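Local coordinates for FERM, RhoGEF and pleckstrin domain protein 2 (Danio rerio, PDB 6D21) that probably activates the small GTPase RAC1 as a guanine nucleotide exchange factor in semaphorin signalling, its FERM domain, the part in this structure, serving membrane targeting, at residues A[184-196]-A[205-219]. Residues are numbered along the deposited sequence; the frame is centred on the assembly and turned at random.
Sequences RKLEMFGVRFHPA and NLAVAHMGLQVFQGH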
ATOM      1  N   ARG A 184       8.233  -6.757   6.330  1.00 20.54           N
ATOM      2  CA  ARG A 184       9.049  -5.558   6.244  1.00 26.54           C
ATOM      3  C   ARG A 184      10.442  -5.865   5.697  1.00 36.18           C
ATOM      4  O   ARG A 184      11.169  -4.953   5.315  1.00 27.17           O
ATOM      5  CB  ARG A 184       9.165  -4.878   7.606  1.00 21.43           C
ATOM      6  CG  ARG A 184      10.091  -5.593   8.572  1.00 31.08           C
ATOM      7  CD  ARG A 184      10.688  -4.617   9.554  1.00 36.87           C
ATOM      8  NE  ARG A 184      11.511  -5.289  10.541  1.00 43.88           N
ATOM      9  CZ  ARG A 184      12.838  -5.316  10.515  1.00 60.27           C
ATOM     10  NH1 ARG A 184      13.497  -5.963  11.461  1.00 67.42           N
ATOM     11  NH2 ARG A 184      13.507  -4.694   9.549  1.00 67.52           N
ATOM     12  N   LYS A 185      10.809  -7.147   5.652  1.00 31.48           N
ATOM     13  CA  LYS A 185      12.136  -7.535   5.184  1.00 22.63           C
ATOM     14  C   LYS A 185      12.123  -7.969   3.725  1.00 30.65           C
ATOM     15  O   LYS A 185      13.121  -8.463   3.216  1.00 30.50           O
ATOM     16  CB  LYS A 185      12.709  -8.654   6.073  1.00 28.27           C
ATOM     17  CG  LYS A 185      13.052  -8.173   7.483  1.00 33.87           C
ATOM     18  CD  LYS A 185      13.869  -9.193   8.261  1.00 55.74           C
ATOM     19  CE  LYS A 185      13.037  -9.901   9.319  1.00 59.98           C
ATOM     20  NZ  LYS A 185      12.730  -9.001  10.468  1.00 61.03           N
ATOM     21  N   LEU A 186      10.982  -7.794   3.057  1.00 25.32           N
ATOM     22  CA  LEU A 186      10.854  -8.166   1.650  1.00 26.62           C
ATOM     23  C   LEU A 186      11.071  -6.967   0.746  1.00 31.95           C
ATOM     24  O   LEU A 186      10.639  -5.857   1.050  1.00 23.50           O
ATOM     25  CB  LEU A 186       9.479  -8.772   1.371  1.00 21.02           C
ATOM     26  CG  LEU A 186       9.189 -10.005   2.232  1.00 23.91           C
ATOM     27  CD1 LEU A 186       7.757 -10.476   2.004  1.00 28.14           C
ATOM     28  CD2 LEU A 186      10.217 -11.126   1.917  1.00 20.21           C
ATOM     29  N   GLU A 187      11.725  -7.211  -0.380  1.00 26.76           N
ATOM     30  CA  GLU A 187      12.047  -6.163  -1.334  1.00 29.66           C
ATOM     31  C   GLU A 187      10.810  -5.439  -1.847  1.00 29.33           C
ATOM     32  O   GLU A 187      10.848  -4.230  -2.097  1.00 37.68           O
ATOM     33  CB  GLU A 187      12.822  -6.764  -2.509  1.00 38.16           C
ATOM     34  CG  GLU A 187      13.382  -5.764  -3.486  1.00 53.17           C
ATOM     35  CD  GLU A 187      14.172  -6.437  -4.593  1.00 65.18           C
ATOM     36  OE1 GLU A 187      15.402  -6.238  -4.644  1.00 69.66           O
ATOM     37  OE2 GLU A 187      13.565  -7.174  -5.404  1.00 66.04           O
ATOM     38  N   MET A 188       9.705  -6.168  -1.999  1.00 27.62           N
ATOM     39  CA  MET A 188       8.497  -5.573  -2.550  1.00 17.81           C
ATOM     40  C   MET A 188       7.524  -4.974  -1.515  1.00 25.68           C
ATOM     41  O   MET A 188       6.451  -4.500  -1.884  1.00 28.38           O
ATOM     42  CB  MET A 188       7.744  -6.611  -3.388  1.00 25.50           C
ATOM     43  CG  MET A 188       8.517  -7.001  -4.636  1.00 35.90           C
ATOM     44  SD  MET A 188       8.586  -5.579  -5.754  1.00 37.82           S
ATOM     45  CE  MET A 188       6.897  -5.577  -6.356  1.00 42.36           C
ATOM     46  N   PHE A 189       7.876  -5.028  -0.238  1.00 25.42           N
ATOM     47  CA  PHE A 189       7.025  -4.483   0.811  1.00 26.72           C
ATOM     48  C   PHE A 189       6.825  -2.982   0.634  1.00 24.03           C
ATOM     49  O   PHE A 189       7.795  -2.231   0.576  1.00 22.26           O
ATOM     50  CB  PHE A 189       7.618  -4.760   2.190  1.00 33.17           C
ATOM     51  CG  PHE A 189       6.876  -4.076   3.329  1.00 32.23           C
ATOM     52  CD1 PHE A 189       5.589  -4.467   3.674  1.00 42.96           C
ATOM     53  CD2 PHE A 189       7.465  -3.044   4.039  1.00 32.35           C
ATOM     54  CE1 PHE A 189       4.911  -3.842   4.717  1.00 39.86           C
ATOM     55  CE2 PHE A 189       6.791  -2.415   5.091  1.00 30.26           C
ATOM     56  CZ  PHE A 189       5.526  -2.820   5.426  1.00 35.78           C
ATOM     57  N   GLY A 190       5.567  -2.555   0.557  1.00 23.50           N
ATOM     58  CA  GLY A 190       5.242  -1.138   0.424  1.00 24.08           C
ATOM     59  C   GLY A 190       5.488  -0.599  -0.982  1.00 25.97           C
ATOM     60  O   GLY A 190       5.275   0.578  -1.254  1.00 29.15           O
ATOM     61  N   VAL A 191       5.921  -1.463  -1.897  1.00 20.77           N
ATOM     62  CA  VAL A 191       6.289  -0.990  -3.233  1.00 24.77           C
ATOM     63  C   VAL A 191       5.060  -0.798  -4.149  1.00 22.24           C
ATOM     64  O   VAL A 191       4.192  -1.677  -4.245  1.00 24.57           O
ATOM     65  CB  VAL A 191       7.296  -1.962  -3.892  1.00 29.21           C
ATOM     66  CG1 VAL A 191       7.491  -1.636  -5.363  1.00 29.43           C
ATOM     67  CG2 VAL A 191       8.623  -1.933  -3.149  1.00 22.32           C
ATOM     68  N   ARG A 192       4.978   0.363  -4.795  1.00 18.21           N
ATOM     69  CA  ARG A 192       3.976   0.594  -5.835  1.00 27.73           C
ATOM     70  C   ARG A 192       4.641   1.133  -7.101  1.00 31.48           C
ATOM     71  O   ARG A 192       5.191   2.235  -7.104  1.00 28.76           O
ATOM     72  CB  ARG A 192       2.882   1.555  -5.359  1.00 27.62           C
ATOM     73  CG  ARG A 192       1.753   0.869  -4.569  1.00 32.83           C
ATOM     74  CD  ARG A 192       2.128   0.820  -3.123  1.00 36.98           C
ATOM     75  NE  ARG A 192       1.117   0.243  -2.238  1.00 40.02           N
ATOM     76  CZ  ARG A 192       1.103  -1.024  -1.832  1.00 36.66           C
ATOM     77  NH1 ARG A 192       2.032  -1.888  -2.252  1.00 23.99           N
ATOM     78  NH2 ARG A 192       0.165  -1.420  -0.983  1.00 27.01           N
ATOM     79  N   PHE A 193       4.567   0.350  -8.174  1.00 31.23           N
ATOM     80  CA  PHE A 193       5.277   0.660  -9.409  1.00 36.04           C
ATOM     81  C   PHE A 193       4.613   1.765 -10.211  1.00 33.25           C
ATOM     82  O   PHE A 193       3.397   1.818 -10.335  1.00 34.71           O
ATOM     83  CB  PHE A 193       5.399  -0.586 -10.297  1.00 28.80           C
ATOM     84  CG  PHE A 193       6.437  -1.575  -9.836  1.00 35.68           C
ATOM     85  CD1 PHE A 193       7.450  -1.197  -8.966  1.00 30.54           C
ATOM     86  CD2 PHE A 193       6.399  -2.886 -10.280  1.00 38.76           C
ATOM     87  CE1 PHE A 193       8.409  -2.105  -8.559  1.00 34.18           C
ATOM     88  CE2 PHE A 193       7.352  -3.797  -9.871  1.00 42.09           C
ATOM     89  CZ  PHE A 193       8.355  -3.409  -9.004  1.00 38.96           C
ATOM     90  N   HIS A 194       5.446   2.643 -10.754  1.00 34.43           N
ATOM     91  CA  HIS A 194       5.045   3.601 -11.765  1.00 31.20           C
ATOM     92  C   HIS A 194       5.930   3.327 -12.974  1.00 34.68           C
ATOM     93  O   HIS A 194       7.123   3.601 -12.925  1.00 32.54           O
ATOM     94  CB  HIS A 194       5.208   5.049 -11.258  1.00 31.49           C
ATOM     95  CG  HIS A 194       4.416   5.350 -10.020  1.00 33.85           C
ATOM     96  ND1 HIS A 194       4.765   4.871  -8.774  1.00 32.56           N
ATOM     97  CD2 HIS A 194       3.291   6.084  -9.838  1.00 40.10           C
ATOM     98  CE1 HIS A 194       3.889   5.295  -7.879  1.00 29.86           C
ATOM     99  NE2 HIS A 194       2.982   6.029  -8.499  1.00 38.03           N
ATOM    100  N   PRO A 195       5.359   2.749 -14.047  1.00 37.16           N
ATOM    101  CA  PRO A 195       6.167   2.346 -15.207  1.00 43.44           C
ATOM    102  C   PRO A 195       6.746   3.538 -15.950  1.00 41.00           C
ATOM    103  O   PRO A 195       6.109   4.591 -15.995  1.00 38.13           O
ATOM    104  CB  PRO A 195       5.172   1.594 -16.110  1.00 38.05           C
ATOM    105  CG  PRO A 195       3.996   1.330 -15.274  1.00 43.03           C
ATOM    106  CD  PRO A 195       3.938   2.428 -14.243  1.00 41.32           C
ATOM    107  N   ALA A 196       7.939   3.356 -16.512  1.00 36.81           N
ATOM    108  CA  ALA A 196       8.621   4.384 -17.284  1.00 34.79           C
ATOM    109  C   ALA A 196       9.751   3.770 -18.099  1.00 43.04           C
ATOM    110  O   ALA A 196      10.063   2.591 -17.947  1.00 51.37           O
ATOM    111  CB  ALA A 196       9.166   5.477 -16.364  1.00 47.62           C
ATOM    112  N   ASN A 205      10.568   0.462 -13.644  1.00 33.28           N
ATOM    113  CA  ASN A 205       9.534   0.933 -12.734  1.00 42.67           C
ATOM    114  C   ASN A 205      10.120   1.861 -11.694  1.00 36.75           C
ATOM    115  O   ASN A 205      11.177   1.568 -11.125  1.00 36.19           O
ATOM    116  CB  ASN A 205       8.829  -0.241 -12.052  1.00 42.35           C
ATOM    117  CG  ASN A 205       8.094  -1.121 -13.040  1.00 48.00           C
ATOM    118  OD1 ASN A 205       7.042  -0.737 -13.561  1.00 39.59           O
ATOM    119  ND2 ASN A 205       8.654  -2.297 -13.323  1.00 35.84           N
ATOM    120  N   LEU A 206       9.440   2.986 -11.470  1.00 34.97           N
ATOM    121  CA  LEU A 206       9.818   3.933 -10.423  1.00 34.66           C
ATOM    122  C   LEU A 206       8.946   3.705  -9.204  1.00 29.95           C
ATOM    123  O   LEU A 206       7.786   3.295  -9.313  1.00 29.89           O
ATOM    124  CB  LEU A 206       9.687   5.394 -10.898  1.00 31.91           C
ATOM    125  CG  LEU A 206      10.572   5.810 -12.077  1.00 39.08           C
ATOM    126  CD1 LEU A 206      10.383   7.290 -12.433  1.00 37.36           C
ATOM    127  CD2 LEU A 206      12.034   5.510 -11.752  1.00 36.36           C
ATOM    128  N   ALA A 207       9.510   3.975  -8.035  1.00 26.31           N
ATOM    129  CA  ALA A 207       8.751   3.879  -6.812  1.00 24.93           C
ATOM    130  C   ALA A 207       9.343   4.828  -5.787  1.00 24.33           C
ATOM    131  O   ALA A 207      10.512   5.234  -5.885  1.00 27.18           O
ATOM    132  CB  ALA A 207       8.742   2.432  -6.285  1.00 24.42           C
ATOM    133  N   VAL A 208       8.539   5.175  -4.794  1.00 29.48           N
ATOM    134  CA  VAL A 208       9.006   6.053  -3.733  1.00 30.49           C
ATOM    135  C   VAL A 208       8.671   5.386  -2.409  1.00 29.04           C
ATOM    136  O   VAL A 208       7.648   4.703  -2.286  1.00 24.56           O
ATOM    137  CB  VAL A 208       8.386   7.478  -3.843  1.00 27.10           C
ATOM    138  CG1 VAL A 208       6.845   7.430  -3.739  1.00 25.50           C
ATOM    139  CG2 VAL A 208       9.012   8.422  -2.800  1.00 23.70           C
ATOM    140  N   ALA A 209       9.556   5.560  -1.432  1.00 24.29           N
ATOM    141  CA  ALA A 209       9.409   4.929  -0.129  1.00 28.05           C
ATOM    142  C   ALA A 209      10.056   5.793   0.940  1.00 26.23           C
ATOM    143  O   ALA A 209      10.569   6.871   0.634  1.00 24.99           O
ATOM    144  CB  ALA A 209      10.017   3.549  -0.148  1.00 25.53           C
ATOM    145  N   HIS A 210      10.045   5.318   2.188  1.00 26.04           N
ATOM    146  CA  HIS A 210      10.460   6.140   3.331  1.00 25.96           C
ATOM    147  C   HIS A 210      11.867   6.714   3.189  1.00 22.52           C
ATOM    148  O   HIS A 210      12.148   7.785   3.724  1.00 25.90           O
ATOM    149  CB  HIS A 210      10.373   5.340   4.642  1.00 26.51           C
ATOM    150  CG  HIS A 210      11.178   4.082   4.640  1.00 23.87           C
ATOM    151  ND1 HIS A 210      12.514   4.047   4.986  1.00 30.43           N
ATOM    152  CD2 HIS A 210      10.835   2.809   4.333  1.00 25.51           C
ATOM    153  CE1 HIS A 210      12.959   2.806   4.889  1.00 28.70           C
ATOM    154  NE2 HIS A 210      11.960   2.036   4.489  1.00 29.31           N
ATOM    155  N   MET A 211      12.736   6.016   2.458  1.00 29.51           N
ATOM    156  CA  MET A 211      14.140   6.430   2.349  1.00 29.73           C
ATOM    157  C   MET A 211      14.409   7.293   1.116  1.00 27.65           C
ATOM    158  O   MET A 211      15.441   7.967   1.030  1.00 26.47           O
ATOM    159  CB  MET A 211      15.054   5.201   2.309  1.00 33.06           C
ATOM    160  CG  MET A 211      15.186   4.539   0.925  1.00 28.05           C
ATOM    161  SD  MET A 211      13.702   3.776   0.209  1.00 33.72           S
ATOM    162  CE  MET A 211      13.455   2.349   1.272  1.00 38.18           C
ATOM    163  N   GLY A 212      13.509   7.243   0.138  1.00 27.81           N
ATOM    164  CA  GLY A 212      13.731   7.977  -1.095  1.00 28.90           C
ATOM    165  C   GLY A 212      13.189   7.268  -2.317  1.00 29.82           C
ATOM    166  O   GLY A 212      12.194   6.549  -2.223  1.00 28.30           O
ATOM    167  N   LEU A 213      13.825   7.463  -3.471  1.00 27.92           N
ATOM    168  CA  LEU A 213      13.278   6.877  -4.701  1.00 25.54           C
ATOM    169  C   LEU A 213      13.941   5.543  -5.035  1.00 30.89           C
ATOM    170  O   LEU A 213      15.102   5.303  -4.699  1.00 30.55           O
ATOM    171  CB  LEU A 213      13.413   7.842  -5.880  1.00 27.85           C
ATOM    172  CG  LEU A 213      12.237   8.806  -6.083  1.00 33.33           C
ATOM    173  CD1 LEU A 213      12.134   9.839  -4.964  1.00 35.33           C
ATOM    174  CD2 LEU A 213      12.339   9.497  -7.412  1.00 31.50           C
ATOM    175  N   GLN A 214      13.189   4.669  -5.685  1.00 26.43           N
ATOM    176  CA  GLN A 214      13.739   3.399  -6.129  1.00 27.84           C
ATOM    177  C   GLN A 214      13.506   3.199  -7.614  1.00 34.37           C
ATOM    178  O   GLN A 214      12.552   3.725  -8.181  1.00 32.61           O
ATOM    179  CB  GLN A 214      13.128   2.237  -5.359  1.00 24.27           C
ATOM    180  CG  GLN A 214      13.456   2.244  -3.904  1.00 27.00           C
ATOM    181  CD  GLN A 214      12.424   1.481  -3.099  1.00 35.18           C
ATOM    182  OE1 GLN A 214      11.294   1.290  -3.544  1.00 35.08           O
ATOM    183  NE2 GLN A 214      12.807   1.044  -1.905  1.00 38.30           N
ATOM    184  N   VAL A 215      14.396   2.431  -8.231  1.00 36.15           N
ATOM    185  CA  VAL A 215      14.300   2.117  -9.641  1.00 32.31           C
ATOM    186  C   VAL A 215      14.301   0.611  -9.802  1.00 40.77           C
ATOM    187  O   VAL A 215      15.205  -0.076  -9.306  1.00 35.12           O
ATOM    188  CB  VAL A 215      15.461   2.721 -10.448  1.00 32.26           C
ATOM    189  CG1 VAL A 215      15.297   2.377 -11.920  1.00 33.76           C
ATOM    190  CG2 VAL A 215      15.519   4.224 -10.247  1.00 38.70           C
ATOM    191  N   PHE A 216      13.286   0.095 -10.484  1.00 40.87           N
ATOM    192  CA  PHE A 216      13.197  -1.337 -10.720  1.00 36.69           C
ATOM    193  C   PHE A 216      13.248  -1.657 -12.191  1.00 42.59           C
ATOM    194  O   PHE A 216      12.698  -0.928 -13.009  1.00 49.22           O
ATOM    195  CB  PHE A 216      11.910  -1.903 -10.142  1.00 38.62           C
ATOM    196  CG  PHE A 216      11.897  -1.996  -8.651  1.00 42.14           C
ATOM    197  CD1 PHE A 216      11.556  -0.895  -7.876  1.00 38.09           C
ATOM    198  CD2 PHE A 216      12.185  -3.198  -8.020  1.00 39.17           C
ATOM    199  CE1 PHE A 216      11.519  -0.988  -6.500  1.00 29.08           C
ATOM    200  CE2 PHE A 216      12.150  -3.302  -6.646  1.00 39.65           C
ATOM    201  CZ  PHE A 216      11.820  -2.195  -5.876  1.00 36.68           C
ATOM    202  N   GLN A 217      13.910  -2.760 -12.519  1.00 50.48           N
ATOM    203  CA  GLN A 217      13.805  -3.354 -13.845  1.00 45.42           C
ATOM    204  C   GLN A 217      13.138  -4.693 -13.646  1.00 55.96           C
ATOM    205  O   GLN A 217      13.729  -5.596 -13.057  1.00 58.99           O
ATOM    206  CB  GLN A 217      15.171  -3.509 -14.508  1.00 43.08           C
ATOM    207  CG  GLN A 217      15.114  -3.878 -15.977  1.00 52.81           C
ATOM    208  CD  GLN A 217      16.489  -3.916 -16.629  1.00 67.47           C
ATOM    209  OE1 GLN A 217      17.511  -3.693 -15.972  1.00 70.75           O
ATOM    210  NE2 GLN A 217      16.517  -4.193 -17.927  1.00 70.34           N
ATOM    211  N   GLY A 218      11.898  -4.819 -14.111  1.00 53.81           N
ATOM    212  CA  GLY A 218      11.094  -5.966 -13.752  1.00 48.33           C
ATOM    213  C   GLY A 218      10.829  -5.886 -12.261  1.00 52.25           C
ATOM    214  O   GLY A 218      10.366  -4.852 -11.783  1.00 45.80           O
ATOM    215  N   HIS A 219      11.132  -6.959 -11.527  1.00 55.83           N
ATOM    216  CA  HIS A 219      10.927  -6.984 -10.076  1.00 51.39           C
ATOM    217  C   HIS A 219      12.241  -6.935  -9.309  1.00 46.94           C
ATOM    218  O   HIS A 219      12.271  -7.132  -8.091  1.00 54.88           O
ATOM    219  CB  HIS A 219      10.137  -8.223  -9.664  1.00 61.72           C
ATOM    220  CG  HIS A 219       8.667  -8.117  -9.927  1.00 66.22           C
ATOM    221  ND1 HIS A 219       7.740  -7.963  -8.919  1.00 62.04           N
ATOM    222  CD2 HIS A 219       7.964  -8.136 -11.084  1.00 63.14           C
ATOM    223  CE1 HIS A 219       6.529  -7.902  -9.442  1.00 53.22           C
ATOM    224  NE2 HIS A 219       6.637  -8.000 -10.754  1.00 61.12           N
TER
HETATM  225  O   HOH W   1       6.492   2.632  -3.564  1.00 46.97           O
HETATM  226  O   HOH W   2       5.727   4.425  -5.345  1.00 39.30           O
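Where His194 pairs with Leu206, the chain leaving the central FERM lobe enters the PH-like lobe as the first strand of its antiparallel sheet, the start of the beta hairpin 194-197/203-209. The two residues exchange backbone bonds, His194 N to Leu206 O and Leu206 N to His194 O, each 2.8 Å, the second nearly straight at 175°. His194 ND1 adds a weak bond to Leu206 O, which lies at the edge of the imidazole. Pro195 suits the next, non-hydrogen-bonded position, having no N-H to offer.

Before the strand, direct pairing gives way to water: one molecule accepts from Arg192 N and lies 2.7 Å from Val208 O, to which it probably donates, while another links Arg192 O to Val208 N.

Aromatic packing covers the opposite face of the sheet from His194. With CG anti to its carbonyl carbon (chi1 -76°), Phe193 lies over Asn205, whose amide stacks within 10° of the ring plane and whose CB sits 3.8 Å from the ring centroid, a CH-pi contact. CE1 of Phe193 presses over the face of Phe216, 3.4 Å from its CD1, and CE2 points at the face of His219 in an edge-to-face pair. Replacing Phe193 by an alanine is likely to leave a gap between Asn205, Phe216 and His219, and the two rings would lose the neighbour they share.

Apolar chains of the preceding linker extend this cluster. Val191 CG2 meets Phe216 CZ, and the flexible, bent Met188 lays its sulfur obliquely by Phe216, bringing CE within 3.6 Å of His219 ND1.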